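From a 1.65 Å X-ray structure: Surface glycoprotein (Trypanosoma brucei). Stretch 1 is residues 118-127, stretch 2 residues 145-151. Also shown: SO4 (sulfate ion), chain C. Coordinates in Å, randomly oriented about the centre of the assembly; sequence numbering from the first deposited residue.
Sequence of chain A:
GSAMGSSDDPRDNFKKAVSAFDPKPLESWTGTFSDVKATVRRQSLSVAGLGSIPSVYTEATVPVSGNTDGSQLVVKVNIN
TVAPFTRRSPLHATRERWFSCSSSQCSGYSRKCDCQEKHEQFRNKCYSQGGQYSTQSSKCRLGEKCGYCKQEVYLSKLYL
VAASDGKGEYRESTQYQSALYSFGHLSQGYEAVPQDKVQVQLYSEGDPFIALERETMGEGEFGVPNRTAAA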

# COMPACT_ATOMS: atom_id res chain seq x y z
N LYS A 118 -28.10 -2.86 6.35
CA LYS A 118 -26.81 -2.67 5.70
C LYS A 118 -25.76 -3.62 6.26
O LYS A 118 -24.90 -4.10 5.51
N HIS A 119 -25.83 -3.90 7.56
CA HIS A 119 -24.91 -4.86 8.18
C HIS A 119 -25.12 -6.25 7.58
O HIS A 119 -24.16 -6.94 7.22
N GLU A 120 -26.39 -6.65 7.48
CA GLU A 120 -26.75 -7.95 6.91
C GLU A 120 -26.20 -8.10 5.50
O GLU A 120 -25.70 -9.16 5.12
N GLN A 121 -26.29 -7.02 4.72
CA GLN A 121 -25.77 -7.02 3.36
C GLN A 121 -24.25 -7.19 3.36
O GLN A 121 -23.70 -7.99 2.59
N PHE A 122 -23.58 -6.45 4.24
CA PHE A 122 -22.13 -6.52 4.39
C PHE A 122 -21.67 -7.91 4.80
O PHE A 122 -20.65 -8.40 4.32
N ARG A 123 -22.43 -8.54 5.69
CA ARG A 123 -22.11 -9.89 6.15
C ARG A 123 -22.28 -10.90 5.02
O ARG A 123 -21.41 -11.76 4.80
N ASN A 124 -23.37 -10.78 4.28
CA ASN A 124 -23.61 -11.68 3.15
C ASN A 124 -22.56 -11.48 2.07
O ASN A 124 -22.15 -12.43 1.40
N LYS A 125 -22.12 -10.23 1.91
CA LYS A 125 -21.10 -9.91 0.91
C LYS A 125 -19.78 -10.59 1.27
O LYS A 125 -19.07 -11.11 0.40
N CYS A 126 -19.46 -10.58 2.56
CA CYS A 126 -18.26 -11.22 3.05
C CYS A 126 -18.17 -12.68 2.60
O CYS A 126 -17.19 -13.10 1.99
N TYR A 127 -19.23 -13.44 2.89
CA TYR A 127 -19.29 -14.84 2.50
C TYR A 127 -19.20 -15.04 0.99
O TYR A 127 -18.59 -15.99 0.52
N LYS A 145 -19.69 -1.10 16.51
CA LYS A 145 -18.93 -1.97 15.62
C LYS A 145 -19.68 -3.29 15.56
O LYS A 145 -19.67 -4.05 16.53
N CYS A 146 -20.32 -3.55 14.43
CA CYS A 146 -21.30 -4.64 14.39
C CYS A 146 -20.71 -5.99 14.05
O CYS A 146 -21.24 -7.03 14.46
N GLY A 147 -19.60 -5.99 13.32
CA GLY A 147 -18.95 -7.24 12.97
C GLY A 147 -17.82 -6.99 12.00
O GLY A 147 -17.55 -5.84 11.65
N TYR A 148 -17.14 -8.06 11.58
CA TYR A 148 -16.04 -7.88 10.64
C TYR A 148 -15.84 -9.07 9.75
O TYR A 148 -16.05 -10.23 10.14
N CYS A 149 -15.46 -8.77 8.51
CA CYS A 149 -15.11 -9.79 7.54
C CYS A 149 -13.63 -10.08 7.63
O CYS A 149 -12.80 -9.16 7.70
N LYS A 150 -13.28 -11.36 7.61
CA LYS A 150 -11.90 -11.77 7.80
C LYS A 150 -11.34 -12.46 6.57
O LYS A 150 -11.95 -13.37 6.03
N GLN A 151 -10.17 -12.00 6.12
CA GLN A 151 -9.49 -12.63 5.00
C GLN A 151 -8.04 -12.93 5.38
O GLN A 151 -7.40 -12.12 6.04

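The helix 118-127 runs alongside the strand 145-151 at a closest axial approach of 8.6 Å, their N-to-C directions only 14° apart, and a small contact of 300 Å² is built mainly from C149, C126 and H119. C126 and C149 point toward each other, both with chi1 in t, and close a disulfide in which C126 SG lies 2.0 Å from C149 SG, with chi3 at 75°. This covalent link fixes the later part of stretch 1 to the strand, where the backbones draw in to 5.7 Å between C126 CA and C149 CA.

One turn earlier, F122 (t) also faces the strand and adds a looser apolar contact, its CE2 4.3 Å from C149 CB. H119, again t, fills the wider end of the interface. C146 (m) lays its CB over one face of the imidazole, 3.4 Å from the H119 ring centroid, as a CH-pi contact, while H119 CE1 approaches C146 O at 3.4 Å. Next to it, G147 leaves little room for a side chain: an ideal CB would lie 3.0 Å from H119 NE2.

No hydrogen bond crosses between the stretches; H119 NE2 is satisfied elsewhere in the structure. Y127 (m) points away from the strand and instead donates from OH to sulfate O2 at 2.8 Å.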

# COMPACT_ATOMS: atom_id res chain seq x y z
CB LYS A 118 -26.32 -1.23 5.83
CG LYS A 118 -27.10 -0.24 4.98
CD LYS A 118 -26.86 -0.48 3.51
CE LYS A 118 -27.41 0.69 2.70
NZ LYS A 118 -27.10 1.98 3.38
CB HIS A 119 -25.10 -4.89 9.69
CG HIS A 119 -24.14 -5.80 10.40
ND1 HIS A 119 -24.52 -6.62 11.44
CD2 HIS A 119 -22.82 -6.02 10.21
CE1 HIS A 119 -23.47 -7.31 11.86
NE2 HIS A 119 -22.43 -6.96 11.13
CB GLU A 120 -28.27 -8.12 6.90
CG GLU A 120 -28.88 -8.39 8.27
CD GLU A 120 -30.37 -8.09 8.31
OE1 GLU A 120 -30.95 -7.81 7.25
OE2 GLU A 120 -30.96 -8.12 9.42
CB GLN A 121 -26.16 -5.72 2.64
CG GLN A 121 -25.79 -5.68 1.17
CD GLN A 121 -26.42 -4.50 0.44
OE1 GLN A 121 -27.00 -3.61 1.06
NE2 GLN A 121 -26.33 -4.51 -0.88
CB PHE A 122 -21.67 -5.48 5.41
CG PHE A 122 -20.17 -5.39 5.56
CD1 PHE A 122 -19.42 -4.61 4.69
CD2 PHE A 122 -19.51 -6.06 6.60
CE1 PHE A 122 -18.04 -4.50 4.83
CE2 PHE A 122 -18.14 -5.96 6.74
CZ PHE A 122 -17.40 -5.18 5.86
CB ARG A 123 -22.98 -10.25 7.35
CG ARG A 123 -22.86 -11.69 7.85
CD ARG A 123 -23.49 -11.81 9.23
NE ARG A 123 -24.88 -11.37 9.24
CZ ARG A 123 -25.55 -11.00 10.33
NH1 ARG A 123 -24.97 -10.99 11.52
NH2 ARG A 123 -26.82 -10.62 10.22
CB ASN A 124 -25.01 -11.46 2.56
CG ASN A 124 -26.13 -11.91 3.49
OD1 ASN A 124 -25.92 -12.72 4.39
ND2 ASN A 124 -27.32 -11.36 3.28
CB LYS A 125 -20.91 -8.40 0.81
CG LYS A 125 -19.87 -7.98 -0.22
CD LYS A 125 -20.05 -6.53 -0.66
CE LYS A 125 -19.04 -6.17 -1.73
NZ LYS A 125 -17.64 -6.33 -1.26
CB CYS A 126 -18.20 -11.15 4.56
SG CYS A 126 -16.76 -11.96 5.25
CB TYR A 127 -20.56 -15.48 3.06
CG TYR A 127 -20.47 -15.71 4.55
CD1 TYR A 127 -19.60 -16.65 5.06
CD2 TYR A 127 -21.26 -14.99 5.43
CE1 TYR A 127 -19.51 -16.88 6.43
CE2 TYR A 127 -21.18 -15.21 6.80
CZ TYR A 127 -20.30 -16.15 7.30
OH TYR A 127 -20.23 -16.37 8.66
CB LYS A 145 -17.50 -2.19 16.13
CG LYS A 145 -16.76 -0.90 16.48
CD LYS A 145 -16.57 -0.05 15.24
CE LYS A 145 -15.92 1.29 15.56
NZ LYS A 145 -15.77 2.13 14.32
CB CYS A 146 -22.40 -4.29 13.38
SG CYS A 146 -23.12 -2.68 13.75
CB TYR A 148 -14.73 -7.56 11.38
CG TYR A 148 -14.14 -8.66 12.24
CD1 TYR A 148 -13.23 -9.57 11.72
CD2 TYR A 148 -14.45 -8.75 13.59
CE1 TYR A 148 -12.66 -10.55 12.51
CE2 TYR A 148 -13.88 -9.73 14.39
CZ TYR A 148 -12.99 -10.63 13.85
OH TYR A 148 -12.43 -11.61 14.64
CB CYS A 149 -15.48 -9.34 6.13
SG CYS A 149 -15.24 -10.64 4.92
CB LYS A 150 -11.81 -12.68 9.02
CG LYS A 150 -10.44 -13.27 9.27
CD LYS A 150 -10.48 -14.22 10.46
CE LYS A 150 -11.66 -15.17 10.35
NZ LYS A 150 -12.74 -14.82 11.33
CB GLN A 151 -9.54 -11.74 3.75
CG GLN A 151 -10.94 -11.51 3.19
CD GLN A 151 -11.47 -12.68 2.37
OE1 GLN A 151 -10.87 -13.75 2.33
NE2 GLN A 151 -12.61 -12.46 1.72
S SO4 C . -22.32 -15.09 11.56
O1 SO4 C . -23.71 -14.85 11.96
O2 SO4 C . -22.24 -15.15 10.10
O3 SO4 C . -21.51 -13.99 12.09
O4 SO4 C . -21.84 -16.35 12.12